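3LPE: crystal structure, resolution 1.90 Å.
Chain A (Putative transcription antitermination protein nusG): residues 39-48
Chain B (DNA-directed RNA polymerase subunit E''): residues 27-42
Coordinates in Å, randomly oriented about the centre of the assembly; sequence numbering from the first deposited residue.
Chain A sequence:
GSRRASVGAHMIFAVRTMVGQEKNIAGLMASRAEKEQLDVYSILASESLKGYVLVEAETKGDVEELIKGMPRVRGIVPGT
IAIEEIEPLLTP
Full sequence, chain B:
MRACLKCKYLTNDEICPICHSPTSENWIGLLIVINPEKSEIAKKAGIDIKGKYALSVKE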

ATOM      1  N   ASP A  39       5.901  -2.900  13.081  1.00 37.82           N
ATOM      2  CA  ASP A  39       6.918  -2.459  12.131  1.00 31.64           C
ATOM      3  C   ASP A  39       6.499  -2.808  10.707  1.00 35.54           C
ATOM      4  O   ASP A  39       7.148  -3.606  10.032  1.00 35.88           O
ATOM      5  CB  ASP A  39       8.277  -3.078  12.455  1.00 34.60           C
ATOM      6  CG  ASP A  39       8.895  -2.498  13.724  1.00 42.56           C
ATOM      7  OD1 ASP A  39       8.695  -1.300  13.984  1.00 50.20           O
ATOM      8  OD2 ASP A  39       9.557  -3.244  14.470  1.00 51.86           O
ATOM      9  N   VAL A  40       5.409  -2.192  10.271  1.00 27.94           N
ATOM     10  CA  VAL A  40       4.904  -2.325   8.911  1.00 26.96           C
ATOM     11  C   VAL A  40       5.138  -0.979   8.234  1.00 38.25           C
ATOM     12  O   VAL A  40       4.731   0.064   8.754  1.00 27.28           O
ATOM     13  CB  VAL A  40       3.400  -2.666   8.916  1.00 28.47           C
ATOM     14  CG1 VAL A  40       2.828  -2.666   7.500  1.00 22.78           C
ATOM     15  CG2 VAL A  40       3.154  -4.012   9.594  1.00 32.70           C
ATOM     16  N   TYR A  41       5.794  -1.001   7.079  1.00 24.44           N
ATOM     17  CA  TYR A  41       6.237   0.231   6.449  1.00 29.08           C
ATOM     18  C   TYR A  41       5.423   0.663   5.242  1.00 36.30           C
ATOM     19  O   TYR A  41       5.282   1.857   4.979  1.00 25.31           O
ATOM     20  CB  TYR A  41       7.701   0.102   6.066  1.00 34.35           C
ATOM     21  CG  TYR A  41       8.560  -0.371   7.207  1.00 38.49           C
ATOM     22  CD1 TYR A  41       8.484   0.237   8.459  1.00 36.14           C
ATOM     23  CD2 TYR A  41       9.470  -1.399   7.033  1.00 35.40           C
ATOM     24  CE1 TYR A  41       9.289  -0.185   9.518  1.00 30.73           C
ATOM     25  CE2 TYR A  41      10.279  -1.825   8.074  1.00 38.43           C
ATOM     26  CZ  TYR A  41      10.190  -1.213   9.317  1.00 40.27           C
ATOM     27  OH  TYR A  41      11.003  -1.635  10.349  1.00 41.70           O
ATOM     28  N   SER A  42       4.884  -0.300   4.505  1.00 24.47           N
ATOM     29  CA  SER A  42       4.014   0.042   3.390  1.00 24.84           C
ATOM     30  C   SER A  42       3.138  -1.149   3.041  1.00 21.77           C
ATOM     31  O   SER A  42       3.432  -2.263   3.436  1.00 21.35           O
ATOM     32  CB  SER A  42       4.798   0.520   2.158  1.00 23.61           C
ATOM     33  OG  SER A  42       5.431  -0.568   1.507  1.00 28.25           O
ATOM     34  N   ILE A  43       2.047  -0.868   2.334  1.00 20.74           N
ATOM     35  CA  ILE A  43       1.061  -1.871   1.960  1.00 27.36           C
ATOM     36  C   ILE A  43       0.676  -1.553   0.531  1.00 24.62           C
ATOM     37  O   ILE A  43       0.400  -0.408   0.196  1.00 23.11           O
ATOM     38  CB  ILE A  43      -0.181  -1.804   2.860  1.00 30.30           C
ATOM     39  CG1 ILE A  43       0.204  -2.008   4.325  1.00 27.70           C
ATOM     40  CG2 ILE A  43      -1.183  -2.912   2.505  1.00 24.00           C
ATOM     41  CD1 ILE A  43      -0.827  -1.433   5.268  1.00 36.51           C
ATOM     42  N   LEU A  44       0.705  -2.556  -0.337  1.00 24.86           N
ATOM     43  CA  LEU A  44       0.488  -2.281  -1.754  1.00 20.77           C
ATOM     44  C   LEU A  44      -0.608  -3.196  -2.310  1.00 25.92           C
ATOM     45  O   LEU A  44      -0.524  -4.429  -2.178  1.00 21.91           O
ATOM     46  CB  LEU A  44       1.807  -2.485  -2.527  1.00 23.41           C
ATOM     47  CG  LEU A  44       1.714  -2.573  -4.043  1.00 30.11           C
ATOM     48  CD1 LEU A  44       1.584  -1.204  -4.612  1.00 30.41           C
ATOM     49  CD2 LEU A  44       2.924  -3.274  -4.613  1.00 41.05           C
ATOM     50  N   ALA A  45      -1.629  -2.588  -2.903  1.00 22.09           N
ATOM     51  CA  ALA A  45      -2.719  -3.328  -3.521  1.00 27.58           C
ATOM     52  C   ALA A  45      -2.788  -2.941  -4.980  1.00 29.87           C
ATOM     53  O   ALA A  45      -3.252  -1.856  -5.308  1.00 25.85           O
ATOM     54  CB  ALA A  45      -4.052  -3.046  -2.817  1.00 23.93           C
ATOM     55  N   SER A  46      -2.299  -3.824  -5.845  1.00 37.12           N
ATOM     56  CA  SER A  46      -2.261  -3.588  -7.287  1.00 34.88           C
ATOM     57  C   SER A  46      -3.443  -4.246  -7.985  1.00 41.42           C
ATOM     58  O   SER A  46      -3.784  -5.393  -7.672  1.00 34.27           O
ATOM     59  CB  SER A  46      -0.971  -4.172  -7.864  1.00 29.95           C
ATOM     60  OG  SER A  46      -1.040  -4.254  -9.276  1.00 40.17           O
ATOM     61  N   GLU A  47      -4.043  -3.535  -8.936  1.00 39.33           N
ATOM     62  CA  GLU A  47      -5.166  -4.058  -9.702  1.00 48.51           C
ATOM     63  C   GLU A  47      -4.730  -5.260 -10.519  1.00 41.84           C
ATOM     64  O   GLU A  47      -5.549  -6.076 -10.915  1.00 47.23           O
ATOM     65  CB  GLU A  47      -5.746  -2.988 -10.632  1.00 51.02           C
ATOM     66  CG  GLU A  47      -6.561  -1.937  -9.914  1.00 62.98           C
ATOM     67  CD  GLU A  47      -7.702  -2.536  -9.119  1.00 77.69           C
ATOM     68  OE1 GLU A  47      -7.957  -2.069  -7.986  1.00 86.40           O
ATOM     69  OE2 GLU A  47      -8.341  -3.482  -9.623  1.00 82.10           O
ATOM     70  N   SER A  48      -3.435  -5.373 -10.777  1.00 40.86           N
ATOM     71  CA  SER A  48      -2.960  -6.453 -11.620  1.00 44.23           C
ATOM     72  C   SER A  48      -2.621  -7.659 -10.749  1.00 44.28           C
ATOM     73  O   SER A  48      -2.093  -8.670 -11.219  1.00 43.55           O
ATOM     74  CB  SER A  48      -1.765  -5.992 -12.463  1.00 38.66           C
ATOM     75  OG  SER A  48      -0.582  -6.073 -11.709  1.00 52.86           O
TER
ATOM     76  N   TRP B  27      -8.509   7.123 -10.761  1.00 25.69           N
ATOM     77  CA  TRP B  27      -7.231   6.612 -10.311  1.00 36.24           C
ATOM     78  C   TRP B  27      -7.325   5.113 -10.076  1.00 40.78           C
ATOM     79  O   TRP B  27      -8.415   4.564  -9.882  1.00 30.75           O
ATOM     80  CB  TRP B  27      -6.763   7.325  -9.034  1.00 33.37           C
ATOM     81  CG  TRP B  27      -7.698   7.190  -7.856  1.00 36.67           C
ATOM     82  CD1 TRP B  27      -8.716   8.025  -7.529  1.00 27.38           C
ATOM     83  CD2 TRP B  27      -7.690   6.155  -6.853  1.00 31.78           C
ATOM     84  NE1 TRP B  27      -9.353   7.577  -6.402  1.00 28.99           N
ATOM     85  CE2 TRP B  27      -8.739   6.433  -5.961  1.00 31.48           C
ATOM     86  CE3 TRP B  27      -6.899   5.024  -6.632  1.00 24.64           C
ATOM     87  CZ2 TRP B  27      -9.018   5.628  -4.854  1.00 33.41           C
ATOM     88  CZ3 TRP B  27      -7.180   4.218  -5.537  1.00 40.26           C
ATOM     89  CH2 TRP B  27      -8.235   4.525  -4.662  1.00 39.30           C
ATOM     90  N   ILE B  28      -6.169   4.470 -10.088  1.00 28.71           N
ATOM     91  CA  ILE B  28      -6.049   3.013 -10.012  1.00 27.32           C
ATOM     92  C   ILE B  28      -4.885   2.589  -9.141  1.00 28.52           C
ATOM     93  O   ILE B  28      -3.802   3.153  -9.229  1.00 25.71           O
ATOM     94  CB  ILE B  28      -5.850   2.423 -11.426  1.00 30.99           C
ATOM     95  CG1 ILE B  28      -7.170   2.485 -12.189  1.00 50.71           C
ATOM     96  CG2 ILE B  28      -5.357   0.992 -11.356  1.00 51.77           C
ATOM     97  CD1 ILE B  28      -8.334   1.952 -11.379  1.00 60.94           C
ATOM     98  N   GLY B  29      -5.112   1.575  -8.311  1.00 30.33           N
ATOM     99  CA  GLY B  29      -4.060   0.983  -7.525  1.00 27.79           C
ATOM    100  C   GLY B  29      -3.946   1.710  -6.211  1.00 34.80           C
ATOM    101  O   GLY B  29      -4.334   2.860  -6.132  1.00 26.00           O
ATOM    102  N   LEU B  30      -3.405   1.048  -5.193  1.00 25.61           N
ATOM    103  CA  LEU B  30      -3.285   1.651  -3.868  1.00 28.71           C
ATOM    104  C   LEU B  30      -1.939   1.316  -3.239  1.00 32.73           C
ATOM    105  O   LEU B  30      -1.554   0.141  -3.140  1.00 27.08           O
ATOM    106  CB  LEU B  30      -4.428   1.185  -2.959  1.00 25.10           C
ATOM    107  CG  LEU B  30      -4.360   1.552  -1.475  1.00 27.35           C
ATOM    108  CD1 LEU B  30      -4.305   3.063  -1.322  1.00 26.00           C
ATOM    109  CD2 LEU B  30      -5.585   0.990  -0.748  1.00 29.33           C
ATOM    110  N   LEU B  31      -1.210   2.350  -2.838  1.00 26.97           N
ATOM    111  CA  LEU B  31       0.046   2.175  -2.098  1.00 22.62           C
ATOM    112  C   LEU B  31      -0.052   3.016  -0.840  1.00 25.34           C
ATOM    113  O   LEU B  31      -0.136   4.250  -0.918  1.00 23.42           O
ATOM    114  CB  LEU B  31       1.249   2.620  -2.937  1.00 27.33           C
ATOM    115  CG  LEU B  31       2.605   2.700  -2.198  1.00 20.46           C
ATOM    116  CD1 LEU B  31       2.934   1.409  -1.460  1.00 27.43           C
ATOM    117  CD2 LEU B  31       3.748   3.067  -3.136  1.00 20.99           C
ATOM    118  N   ILE B  32      -0.067   2.357   0.311  1.00 25.67           N
ATOM    119  CA  ILE B  32      -0.172   3.069   1.569  1.00 30.48           C
ATOM    120  C   ILE B  32       1.209   3.083   2.167  1.00 30.31           C
ATOM    121  O   ILE B  32       1.756   2.026   2.487  1.00 27.28           O
ATOM    122  CB  ILE B  32      -1.102   2.370   2.560  1.00 26.36           C
ATOM    123  CG1 ILE B  32      -2.522   2.270   1.991  1.00 29.03           C
ATOM    124  CG2 ILE B  32      -1.124   3.109   3.892  1.00 26.45           C
ATOM    125  CD1 ILE B  32      -3.463   1.534   2.912  1.00 29.09           C
ATOM    126  N   VAL B  33       1.781   4.284   2.292  1.00 23.46           N
ATOM    127  CA  VAL B  33       3.085   4.418   2.901  1.00 24.57           C
ATOM    128  C   VAL B  33       2.943   4.833   4.356  1.00 21.12           C
ATOM    129  O   VAL B  33       2.512   5.947   4.665  1.00 32.92           O
ATOM    130  CB  VAL B  33       3.942   5.443   2.146  1.00 29.01           C
ATOM    131  CG1 VAL B  33       5.321   5.566   2.807  1.00 23.26           C
ATOM    132  CG2 VAL B  33       4.047   5.009   0.686  1.00 26.06           C
ATOM    133  N   ILE B  34       3.316   3.938   5.252  1.00 29.92           N
ATOM    134  CA  ILE B  34       3.203   4.213   6.672  1.00 28.63           C
ATOM    135  C   ILE B  34       4.494   4.861   7.184  1.00 39.47           C
ATOM    136  O   ILE B  34       4.461   5.794   7.979  1.00 27.89           O
ATOM    137  CB  ILE B  34       2.917   2.915   7.443  1.00 29.00           C
ATOM    138  CG1 ILE B  34       1.586   2.305   6.957  1.00 32.05           C
ATOM    139  CG2 ILE B  34       2.844   3.181   8.921  1.00 29.57           C
ATOM    140  CD1 ILE B  34       1.325   0.924   7.493  1.00 36.45           C
ATOM    141  N   ASN B  35       5.628   4.361   6.715  1.00 23.83           N
ATOM    142  CA  ASN B  35       6.936   4.891   7.113  1.00 25.17           C
ATOM    143  C   ASN B  35       7.840   5.084   5.907  1.00 26.03           C
ATOM    144  O   ASN B  35       8.543   4.163   5.494  1.00 34.05           O
ATOM    145  CB  ASN B  35       7.615   3.986   8.146  1.00 29.62           C
ATOM    146  CG  ASN B  35       8.929   4.582   8.678  1.00 38.12           C
ATOM    147  OD1 ASN B  35       9.537   5.436   8.038  1.00 36.31           O
ATOM    148  ND2 ASN B  35       9.357   4.134   9.852  1.00 31.98           N
ATOM    149  N   PRO B  36       7.838   6.304   5.346  1.00 30.23           N
ATOM    150  CA  PRO B  36       8.573   6.633   4.121  1.00 29.31           C
ATOM    151  C   PRO B  36      10.061   6.395   4.313  1.00 42.08           C
ATOM    152  O   PRO B  36      10.735   5.868   3.418  1.00 38.91           O
ATOM    153  CB  PRO B  36       8.304   8.135   3.923  1.00 40.30           C
ATOM    154  CG  PRO B  36       7.195   8.479   4.826  1.00 42.81           C
ATOM    155  CD  PRO B  36       7.182   7.479   5.940  1.00 32.56           C
ATOM    156  N   GLU B  37      10.565   6.765   5.482  1.00 39.28           N
ATOM    157  CA  GLU B  37      11.995   6.644   5.748  1.00 41.39           C
ATOM    158  C   GLU B  37      12.472   5.194   5.675  1.00 43.39           C
ATOM    159  O   GLU B  37      13.589   4.918   5.234  1.00 38.43           O
ATOM    160  CB  GLU B  37      12.347   7.246   7.112  1.00 40.67           C
ATOM    161  CG  GLU B  37      12.216   8.774   7.183  1.00 62.28           C
ATOM    162  CD  GLU B  37      10.764   9.262   7.239  1.00 68.29           C
ATOM    163  OE1 GLU B  37      10.490  10.369   6.731  1.00 48.80           O
ATOM    164  OE2 GLU B  37       9.900   8.545   7.791  1.00 61.97           O
ATOM    165  N   LYS B  38      11.631   4.264   6.109  1.00 33.48           N
ATOM    166  CA  LYS B  38      12.050   2.872   6.165  1.00 30.10           C
ATOM    167  C   LYS B  38      11.512   2.015   5.028  1.00 43.94           C
ATOM    168  O   LYS B  38      11.872   0.854   4.919  1.00 43.95           O
ATOM    169  CB  LYS B  38      11.653   2.242   7.499  1.00 41.81           C
ATOM    170  CG  LYS B  38      12.551   2.611   8.666  1.00 44.44           C
ATOM    171  CD  LYS B  38      12.112   1.863   9.922  1.00 57.71           C
ATOM    172  CE  LYS B  38      13.053   2.077  11.103  1.00 68.00           C
ATOM    173  NZ  LYS B  38      12.563   1.357  12.321  1.00 70.90           N
ATOM    174  N   SER B  39      10.640   2.574   4.198  1.00 39.94           N
ATOM    175  CA  SER B  39      10.043   1.801   3.109  1.00 33.26           C
ATOM    176  C   SER B  39      10.867   1.844   1.810  1.00 36.08           C
ATOM    177  O   SER B  39      11.030   2.898   1.195  1.00 30.25           O
ATOM    178  CB  SER B  39       8.601   2.258   2.858  1.00 32.40           C
ATOM    179  OG  SER B  39       8.096   1.688   1.681  1.00 27.45           O
ATOM    180  N   GLU B  40      11.356   0.681   1.387  1.00 32.14           N
ATOM    181  CA  GLU B  40      12.045   0.562   0.114  1.00 31.69           C
ATOM    182  C   GLU B  40      11.058   0.767  -1.037  1.00 31.61           C
ATOM    183  O   GLU B  40      11.391   1.405  -2.030  1.00 29.94           O
ATOM    184  CB  GLU B  40      12.797  -0.783   0.018  1.00 36.85           C
ATOM    185  CG  GLU B  40      13.662  -0.942  -1.241  1.00 65.17           C
ATOM    186  CD  GLU B  40      14.567  -2.183  -1.240  1.00 73.97           C
ATOM    187  OE1 GLU B  40      14.123  -3.284  -0.820  1.00 51.57           O
ATOM    188  OE2 GLU B  40      15.731  -2.056  -1.692  1.00 60.73           O
ATOM    189  N   ILE B  41       9.826   0.266  -0.899  1.00 26.32           N
ATOM    190  CA  ILE B  41       8.810   0.487  -1.925  1.00 25.31           C
ATOM    191  C   ILE B  41       8.484   1.985  -2.110  1.00 25.40           C
ATOM    192  O   ILE B  41       8.367   2.467  -3.239  1.00 25.53           O
ATOM    193  CB  ILE B  41       7.502  -0.315  -1.621  1.00 26.37           C
ATOM    194  CG1 ILE B  41       7.804  -1.816  -1.584  1.00 28.68           C
ATOM    195  CG2 ILE B  41       6.425   0.005  -2.656  1.00 24.75           C
ATOM    196  CD1 ILE B  41       6.615  -2.695  -1.152  1.00 27.54           C
ATOM    197  N   ALA B  42       8.325   2.720  -1.007  1.00 25.39           N
ATOM    198  CA  ALA B  42       8.072   4.164  -1.105  1.00 25.60           C
ATOM    199  C   ALA B  42       9.196   4.837  -1.896  1.00 31.76           C
ATOM    200  O   ALA B  42       8.950   5.668  -2.766  1.00 35.19           O
ATOM    201  CB  ALA B  42       7.963   4.797   0.301  1.00 27.62           C
TER

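The contact between the NusG stretch and the RNA polymerase subunit E'' stretch is an intermolecular antiparallel β-sheet, built on backbone hydrogen bonds and extended at one end by a tyrosine that packs against the loop following the partner strand. The strands 40-45 of chain A and 30-33 of chain B run at 172° to each other, and the two stretches together bury 841 Å².

The hydrogen-bonded pairs of the ladder are Ile A43 with Ile B32 and Ala A45 with Leu B30. In the first, Ile A43 N donates to Ile B32 O (2.9 Å) and Ile B32 N donates to Ile A43 O (2.8 Å). In the second, Ala A45 N reaches Leu B30 O at 2.7 Å, and Leu B30 N reaches Ala A45 O at 2.9 Å. Between and beyond them lie the non-hydrogen-bonded pairs Leu A44 with Leu B31 and Ser A42 with Val B33, whose CA atoms approach to 4.5 Å. Three of these carbonyls, Ile B32 O, Ile A43 O and Leu B30 O, also receive CA-H...O contacts, the shortest from Ser A42 CA to Ile B32 O at 3.1 Å.

The regular pattern changes at Tyr A41. Tyr A41 O accepts two hydrogen bonds, from Ile B34 N (2.9 Å) and Asn B35 N (3.1 Å), as chain B leaves its strand with a phi/psi of -90/-41 at Ile B34.

Side chains alternate between the two faces of the sheet. Ile A43 and Ala A45 share one face with Ile B32 and Leu B30; there Ala A45 CB lies 4.3 Å from Leu B30 CB. Near the end of the ladder, Ile B34 CD1 lies 3.9 Å from both Ile A43 CD1 and Val A40 CG1, so one methyl group bridges two residues of chain A. The other face carries Ser A42 and Leu A44, with Leu A44 CD1 4.2 Å from Leu B31 CB.

Tyr A41 has 123 Å² covered by the partner. Lys B38 CB sits over one face of the Tyr A41 ring, 3.9 Å from the centroid and 10° off the normal, a CH-π contact using the aliphatic part of the lysine. Asn B35 helps shape this loop by accepting a hydrogen bond at Asn B35 OD1 from Lys B38 N (3.1 Å). Next in sequence, Ser B39 caps the following helix, its OG accepting from Ala B42 N at 2.9 Å, while its CB packs 4.0 Å from Tyr A41 CB.

At the other end, Glu A47 contributes its aliphatic portion, with CG 3.5 Å from Ile B28 CG2.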